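PDB 2EH6: acetylornithine aminotransferase from Aquifex aeolicus, which catalyses the pyridoxal-phosphate-dependent transfer of an amino group from N(2)-acetyl-L-ornithine to 2-oxoglutarate in arginine biosynthesis. Local coordinates for residues V295-L306 against K315-L323. Numbering follows the deposited sequence.
Sequences VREVGNYFKEKL and KGRGLMLGL
L321 and L319 of a beta hairpin pack under helix 275-308 in this class-III aminotransferase, joining helix to sheet: the axes of helix segment 295-306 and strand 320-323 run 3° from parallel, 9.6 Å apart at closest approach. The hairpin reverses through a type II' turn from R317 to M320, closed by reciprocal backbone hydrogen bonds between those residues, and its tip meets the helix at G299. There the backbones approach to 4.5 Å between the CA atoms of G299 and G318; a CB on G299 would collide with G318 O, and the positive phi of G318 suits the turn. L319 flanks this point, CD2 against G299 CA and CG against V295 CG1 (3.9 Å). Further along, L321 CD1 touches G299 O, the backbone N of K303 and the F302 ring, reaching F302 CD2 at 3.5 Å obliquely to the ring. L306 CD1 touches the same methyl and lies 3.7 Å above one face of the F302 ring, which the steeply inclined rings of F353 and F33 also meet.

Toward K303, the one touching residue that is partly exposed, close apolar packing gives way to a long side chain with a polar end. CG anti to the backbone N (chi1 -169°) and an extended chain beyond it carry NZ to the hairpin; on the way the side chain passes L321 at about a right angle, CD against CD2. Replacing K303 with an alanine would probably leave G316 O without this donor and uncover L321 CD2. A water lies 2.9 Å from G318 O and within weak hydrogen-bonding distance of G299 O, between helix and turn. At the end of the lysine, NZ donates to G316 O at 2.9 Å, with a C=O...N angle of 160° and NZ somewhat out of the carbonyl plane.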
ATOM      1  N   VAL A 295       9.386  23.987 -13.511  1.00 34.71           N
ATOM      2  CA  VAL A 295      10.259  23.024 -12.851  1.00 32.15           C
ATOM      3  C   VAL A 295      11.635  23.060 -13.507  1.00 31.82           C
ATOM      4  O   VAL A 295      12.659  23.111 -12.828  1.00 30.74           O
ATOM      5  CB  VAL A 295       9.681  21.594 -12.955  1.00 30.59           C
ATOM      6  CG1 VAL A 295      10.677  20.583 -12.420  1.00 31.99           C
ATOM      7  CG2 VAL A 295       8.372  21.514 -12.182  1.00 31.16           C
ATOM      8  N   ARG A 296      11.649  23.038 -14.836  1.00 33.15           N
ATOM      9  CA  ARG A 296      12.897  23.064 -15.589  1.00 33.43           C
ATOM     10  C   ARG A 296      13.717  24.321 -15.325  1.00 33.82           C
ATOM     11  O   ARG A 296      14.926  24.238 -15.103  1.00 33.87           O
ATOM     12  CB  ARG A 296      12.620  22.949 -17.095  1.00 34.11           C
ATOM     13  CG  ARG A 296      12.157  21.565 -17.549  1.00 35.31           C
ATOM     14  CD  ARG A 296      12.209  21.433 -19.073  1.00 36.73           C
ATOM     15  NE  ARG A 296      11.199  22.244 -19.749  1.00 37.04           N
ATOM     16  CZ  ARG A 296       9.955  21.842 -20.000  1.00 38.07           C
ATOM     17  NH1 ARG A 296       9.557  20.632 -19.632  1.00 35.42           N
ATOM     18  NH2 ARG A 296       9.108  22.646 -20.631  1.00 37.23           N
ATOM     19  N   GLU A 297      13.059  25.479 -15.345  1.00 34.66           N
ATOM     20  CA  GLU A 297      13.744  26.751 -15.129  1.00 36.08           C
ATOM     21  C   GLU A 297      14.250  26.960 -13.705  1.00 36.28           C
ATOM     22  O   GLU A 297      15.419  27.291 -13.504  1.00 37.18           O
ATOM     23  CB  GLU A 297      12.840  27.921 -15.507  1.00 38.59           C
ATOM     24  CG  GLU A 297      13.521  29.274 -15.331  1.00 44.18           C
ATOM     25  CD  GLU A 297      12.638  30.438 -15.737  1.00 46.90           C
ATOM     26  OE1 GLU A 297      12.180  30.461 -16.899  1.00 48.86           O
ATOM     27  OE2 GLU A 297      12.406  31.331 -14.894  1.00 49.25           O
ATOM     28  N   VAL A 298      13.375  26.792 -12.719  1.00 34.32           N
ATOM     29  CA  VAL A 298      13.796  26.967 -11.333  1.00 33.54           C
ATOM     30  C   VAL A 298      14.797  25.864 -10.992  1.00 33.51           C
ATOM     31  O   VAL A 298      15.743  26.076 -10.238  1.00 34.18           O
ATOM     32  CB  VAL A 298      12.595  26.894 -10.364  1.00 33.58           C
ATOM     33  CG1 VAL A 298      13.037  27.280  -8.954  1.00 33.32           C
ATOM     34  CG2 VAL A 298      11.482  27.819 -10.846  1.00 32.31           C
ATOM     35  N   GLY A 299      14.590  24.686 -11.577  1.00 33.02           N
ATOM     36  CA  GLY A 299      15.483  23.567 -11.337  1.00 33.03           C
ATOM     37  C   GLY A 299      16.900  23.844 -11.802  1.00 33.69           C
ATOM     38  O   GLY A 299      17.861  23.550 -11.088  1.00 32.92           O
ATOM     39  N   ASN A 300      17.039  24.404 -13.002  1.00 34.60           N
ATOM     40  CA  ASN A 300      18.362  24.718 -13.535  1.00 36.11           C
ATOM     41  C   ASN A 300      19.002  25.818 -12.700  1.00 33.68           C
ATOM     42  O   ASN A 300      20.204  25.798 -12.442  1.00 33.42           O
ATOM     43  CB  ASN A 300      18.264  25.161 -14.997  1.00 39.00           C
ATOM     44  CG  ASN A 300      17.722  24.071 -15.895  1.00 44.62           C
ATOM     45  OD1 ASN A 300      18.086  22.903 -15.755  1.00 47.34           O
ATOM     46  ND2 ASN A 300      16.855  24.447 -16.830  1.00 46.68           N
ATOM     47  N   TYR A 301      18.184  26.776 -12.280  1.00 34.15           N
ATOM     48  CA  TYR A 301      18.643  27.884 -11.450  1.00 33.50           C
ATOM     49  C   TYR A 301      19.259  27.311 -10.174  1.00 33.61           C
ATOM     50  O   TYR A 301      20.394  27.626  -9.815  1.00 32.28           O
ATOM     51  CB  TYR A 301      17.456  28.777 -11.083  1.00 34.78           C
ATOM     52  CG  TYR A 301      17.801  29.971 -10.221  1.00 37.37           C
ATOM     53  CD1 TYR A 301      18.446  31.084 -10.763  1.00 38.80           C
ATOM     54  CD2 TYR A 301      17.464  29.998  -8.868  1.00 37.39           C
ATOM     55  CE1 TYR A 301      18.744  32.197  -9.979  1.00 38.76           C
ATOM     56  CE2 TYR A 301      17.760  31.105  -8.075  1.00 38.38           C
ATOM     57  CZ  TYR A 301      18.399  32.199  -8.638  1.00 39.69           C
ATOM     58  OH  TYR A 301      18.694  33.298  -7.863  1.00 39.29           O
ATOM     59  N   PHE A 302      18.492  26.461  -9.501  1.00 32.71           N
ATOM     60  CA  PHE A 302      18.918  25.826  -8.258  1.00 33.42           C
ATOM     61  C   PHE A 302      20.207  25.026  -8.447  1.00 33.88           C
ATOM     62  O   PHE A 302      21.145  25.153  -7.661  1.00 31.75           O
ATOM     63  CB  PHE A 302      17.779  24.928  -7.744  1.00 34.48           C
ATOM     64  CG  PHE A 302      18.034  24.297  -6.395  1.00 33.69           C
ATOM     65  CD1 PHE A 302      18.968  24.827  -5.510  1.00 34.53           C
ATOM     66  CD2 PHE A 302      17.290  23.194  -5.991  1.00 33.70           C
ATOM     67  CE1 PHE A 302      19.153  24.263  -4.241  1.00 34.07           C
ATOM     68  CE2 PHE A 302      17.469  22.629  -4.727  1.00 33.69           C
ATOM     69  CZ  PHE A 302      18.399  23.163  -3.854  1.00 32.37           C
ATOM     70  N   LYS A 303      20.264  24.210  -9.495  1.00 35.36           N
ATOM     71  CA  LYS A 303      21.453  23.406  -9.747  1.00 36.73           C
ATOM     72  C   LYS A 303      22.690  24.293  -9.894  1.00 37.89           C
ATOM     73  O   LYS A 303      23.746  24.003  -9.326  1.00 38.18           O
ATOM     74  CB  LYS A 303      21.262  22.549 -11.005  1.00 37.45           C
ATOM     75  CG  LYS A 303      22.334  21.482 -11.198  1.00 38.74           C
ATOM     76  CD  LYS A 303      21.988  20.541 -12.347  1.00 38.61           C
ATOM     77  CE  LYS A 303      23.011  19.419 -12.472  1.00 40.58           C
ATOM     78  NZ  LYS A 303      22.682  18.477 -13.583  1.00 40.41           N
ATOM     79  N   GLU A 304      22.558  25.384 -10.641  1.00 38.35           N
ATOM     80  CA  GLU A 304      23.684  26.289 -10.833  1.00 40.98           C
ATOM     81  C   GLU A 304      24.154  26.923  -9.528  1.00 40.12           C
ATOM     82  O   GLU A 304      25.357  27.050  -9.293  1.00 39.49           O
ATOM     83  CB  GLU A 304      23.328  27.379 -11.846  1.00 43.51           C
ATOM     84  CG  GLU A 304      23.207  26.857 -13.268  1.00 49.65           C
ATOM     85  CD  GLU A 304      24.420  26.034 -13.688  1.00 52.66           C
ATOM     86  OE1 GLU A 304      25.552  26.571 -13.660  1.00 52.62           O
ATOM     87  OE2 GLU A 304      24.238  24.847 -14.042  1.00 54.47           O
ATOM     88  N   LYS A 305      23.209  27.322  -8.681  1.00 39.60           N
ATOM     89  CA  LYS A 305      23.552  27.931  -7.400  1.00 39.19           C
ATOM     90  C   LYS A 305      24.267  26.916  -6.512  1.00 39.32           C
ATOM     91  O   LYS A 305      25.188  27.263  -5.773  1.00 38.46           O
ATOM     92  CB  LYS A 305      22.292  28.444  -6.696  1.00 41.10           C
ATOM     93  CG  LYS A 305      21.563  29.544  -7.451  1.00 42.79           C
ATOM     94  CD  LYS A 305      22.481  30.733  -7.711  1.00 45.72           C
ATOM     95  CE  LYS A 305      21.785  31.802  -8.530  1.00 47.65           C
ATOM     96  NZ  LYS A 305      22.642  33.004  -8.733  1.00 50.11           N
ATOM     97  N   LEU A 306      23.836  25.660  -6.584  1.00 39.23           N
ATOM     98  CA  LEU A 306      24.457  24.604  -5.797  1.00 39.17           C
ATOM     99  C   LEU A 306      25.905  24.439  -6.235  1.00 39.96           C
ATOM    100  O   LEU A 306      26.796  24.258  -5.406  1.00 40.19           O
ATOM    101  CB  LEU A 306      23.699  23.286  -5.974  1.00 38.48           C
ATOM    102  CG  LEU A 306      22.336  23.197  -5.280  1.00 37.50           C
ATOM    103  CD1 LEU A 306      21.672  21.872  -5.613  1.00 37.54           C
ATOM    104  CD2 LEU A 306      22.521  23.332  -3.773  1.00 38.74           C
ATOM    105  N   LYS A 315      24.527  16.745  -8.494  1.00 35.51           N
ATOM    106  CA  LYS A 315      23.925  15.690  -9.299  1.00 35.94           C
ATOM    107  C   LYS A 315      22.428  15.904  -9.441  1.00 36.44           C
ATOM    108  O   LYS A 315      21.829  16.680  -8.693  1.00 36.36           O
ATOM    109  CB  LYS A 315      24.178  14.340  -8.628  1.00 35.60           C
ATOM    110  CG  LYS A 315      25.632  14.124  -8.209  1.00 36.60           C
ATOM    111  CD  LYS A 315      25.780  13.008  -7.179  1.00 36.34           C
ATOM    112  CE  LYS A 315      25.433  11.646  -7.749  1.00 38.64           C
ATOM    113  NZ  LYS A 315      25.670  10.563  -6.749  1.00 39.37           N
ATOM    114  N   GLY A 316      21.825  15.220 -10.406  1.00 35.57           N
ATOM    115  CA  GLY A 316      20.393  15.338 -10.590  1.00 34.85           C
ATOM    116  C   GLY A 316      19.925  16.127 -11.795  1.00 36.19           C
ATOM    117  O   GLY A 316      20.721  16.655 -12.570  1.00 36.99           O
ATOM    118  N   ARG A 317      18.610  16.215 -11.936  1.00 34.72           N
ATOM    119  CA  ARG A 317      17.992  16.919 -13.044  1.00 35.21           C
ATOM    120  C   ARG A 317      16.683  17.531 -12.549  1.00 33.83           C
ATOM    121  O   ARG A 317      16.022  16.964 -11.677  1.00 32.65           O
ATOM    122  CB  ARG A 317      17.729  15.919 -14.171  1.00 37.14           C
ATOM    123  CG  ARG A 317      17.159  16.498 -15.441  1.00 43.48           C
ATOM    124  CD  ARG A 317      16.767  15.365 -16.383  1.00 44.57           C
ATOM    125  NE  ARG A 317      17.909  14.595 -16.869  1.00 47.17           N
ATOM    126  CZ  ARG A 317      18.645  14.931 -17.927  1.00 49.17           C
ATOM    127  NH1 ARG A 317      18.361  16.028 -18.619  1.00 49.18           N
ATOM    128  NH2 ARG A 317      19.662  14.165 -18.298  1.00 48.94           N
ATOM    129  N   GLY A 318      16.310  18.683 -13.103  1.00 32.42           N
ATOM    130  CA  GLY A 318      15.079  19.339 -12.692  1.00 32.54           C
ATOM    131  C   GLY A 318      15.104  19.703 -11.218  1.00 33.40           C
ATOM    132  O   GLY A 318      16.000  20.424 -10.773  1.00 33.30           O
ATOM    133  N   LEU A 319      14.124  19.215 -10.459  1.00 31.30           N
ATOM    134  CA  LEU A 319      14.070  19.494  -9.031  1.00 32.28           C
ATOM    135  C   LEU A 319      14.391  18.258  -8.195  1.00 32.27           C
ATOM    136  O   LEU A 319      13.934  18.116  -7.055  1.00 31.50           O
ATOM    137  CB  LEU A 319      12.708  20.086  -8.632  1.00 30.54           C
ATOM    138  CG  LEU A 319      12.494  21.540  -9.082  1.00 30.36           C
ATOM    139  CD1 LEU A 319      11.124  22.038  -8.653  1.00 27.98           C
ATOM    140  CD2 LEU A 319      13.585  22.417  -8.482  1.00 27.82           C
ATOM    141  N   MET A 320      15.156  17.348  -8.789  1.00 31.65           N
ATOM    142  CA  MET A 320      15.621  16.163  -8.088  1.00 31.07           C
ATOM    143  C   MET A 320      17.129  16.354  -8.126  1.00 31.51           C
ATOM    144  O   MET A 320      17.809  15.887  -9.044  1.00 30.80           O
ATOM    145  CB  MET A 320      15.254  14.867  -8.807  1.00 30.91           C
ATOM    146  CG  MET A 320      15.647  13.645  -7.979  1.00 32.49           C
ATOM    147  SD  MET A 320      15.358  12.053  -8.752  1.00 36.34           S
ATOM    148  CE  MET A 320      13.631  12.000  -8.725  1.00 35.79           C
ATOM    149  N   LEU A 321      17.648  17.058  -7.129  1.00 29.25           N
ATOM    150  CA  LEU A 321      19.070  17.352  -7.095  1.00 31.07           C
ATOM    151  C   LEU A 321      19.776  16.826  -5.861  1.00 31.42           C
ATOM    152  O   LEU A 321      19.160  16.594  -4.825  1.00 31.14           O
ATOM    153  CB  LEU A 321      19.272  18.868  -7.201  1.00 29.23           C
ATOM    154  CG  LEU A 321      18.687  19.519  -8.458  1.00 27.79           C
ATOM    155  CD1 LEU A 321      18.693  21.032  -8.314  1.00 27.28           C
ATOM    156  CD2 LEU A 321      19.491  19.089  -9.673  1.00 29.27           C
ATOM    157  N   GLY A 322      21.085  16.646  -5.988  1.00 33.14           N
ATOM    158  CA  GLY A 322      21.875  16.164  -4.877  1.00 34.59           C
ATOM    159  C   GLY A 322      23.230  16.836  -4.846  1.00 36.20           C
ATOM    160  O   GLY A 322      23.751  17.261  -5.877  1.00 36.59           O
ATOM    161  N   LEU A 323      23.793  16.949  -3.650  1.00 37.51           N
ATOM    162  CA  LEU A 323      25.105  17.552  -3.467  1.00 37.85           C
ATOM    163  C   LEU A 323      25.932  16.526  -2.711  1.00 38.72           C
ATOM    164  O   LEU A 323      25.699  16.275  -1.527  1.00 37.47           O
ATOM    165  CB  LEU A 323      24.994  18.851  -2.660  1.00 37.84           C
ATOM    166  CG  LEU A 323      26.291  19.604  -2.340  1.00 38.41           C
ATOM    167  CD1 LEU A 323      27.024  19.971  -3.624  1.00 38.10           C
ATOM    168  CD2 LEU A 323      25.955  20.855  -1.545  1.00 39.44           C
TER
HETATM  169  O   HOH W   1      18.286  20.941 -12.561  1.00 39.84           O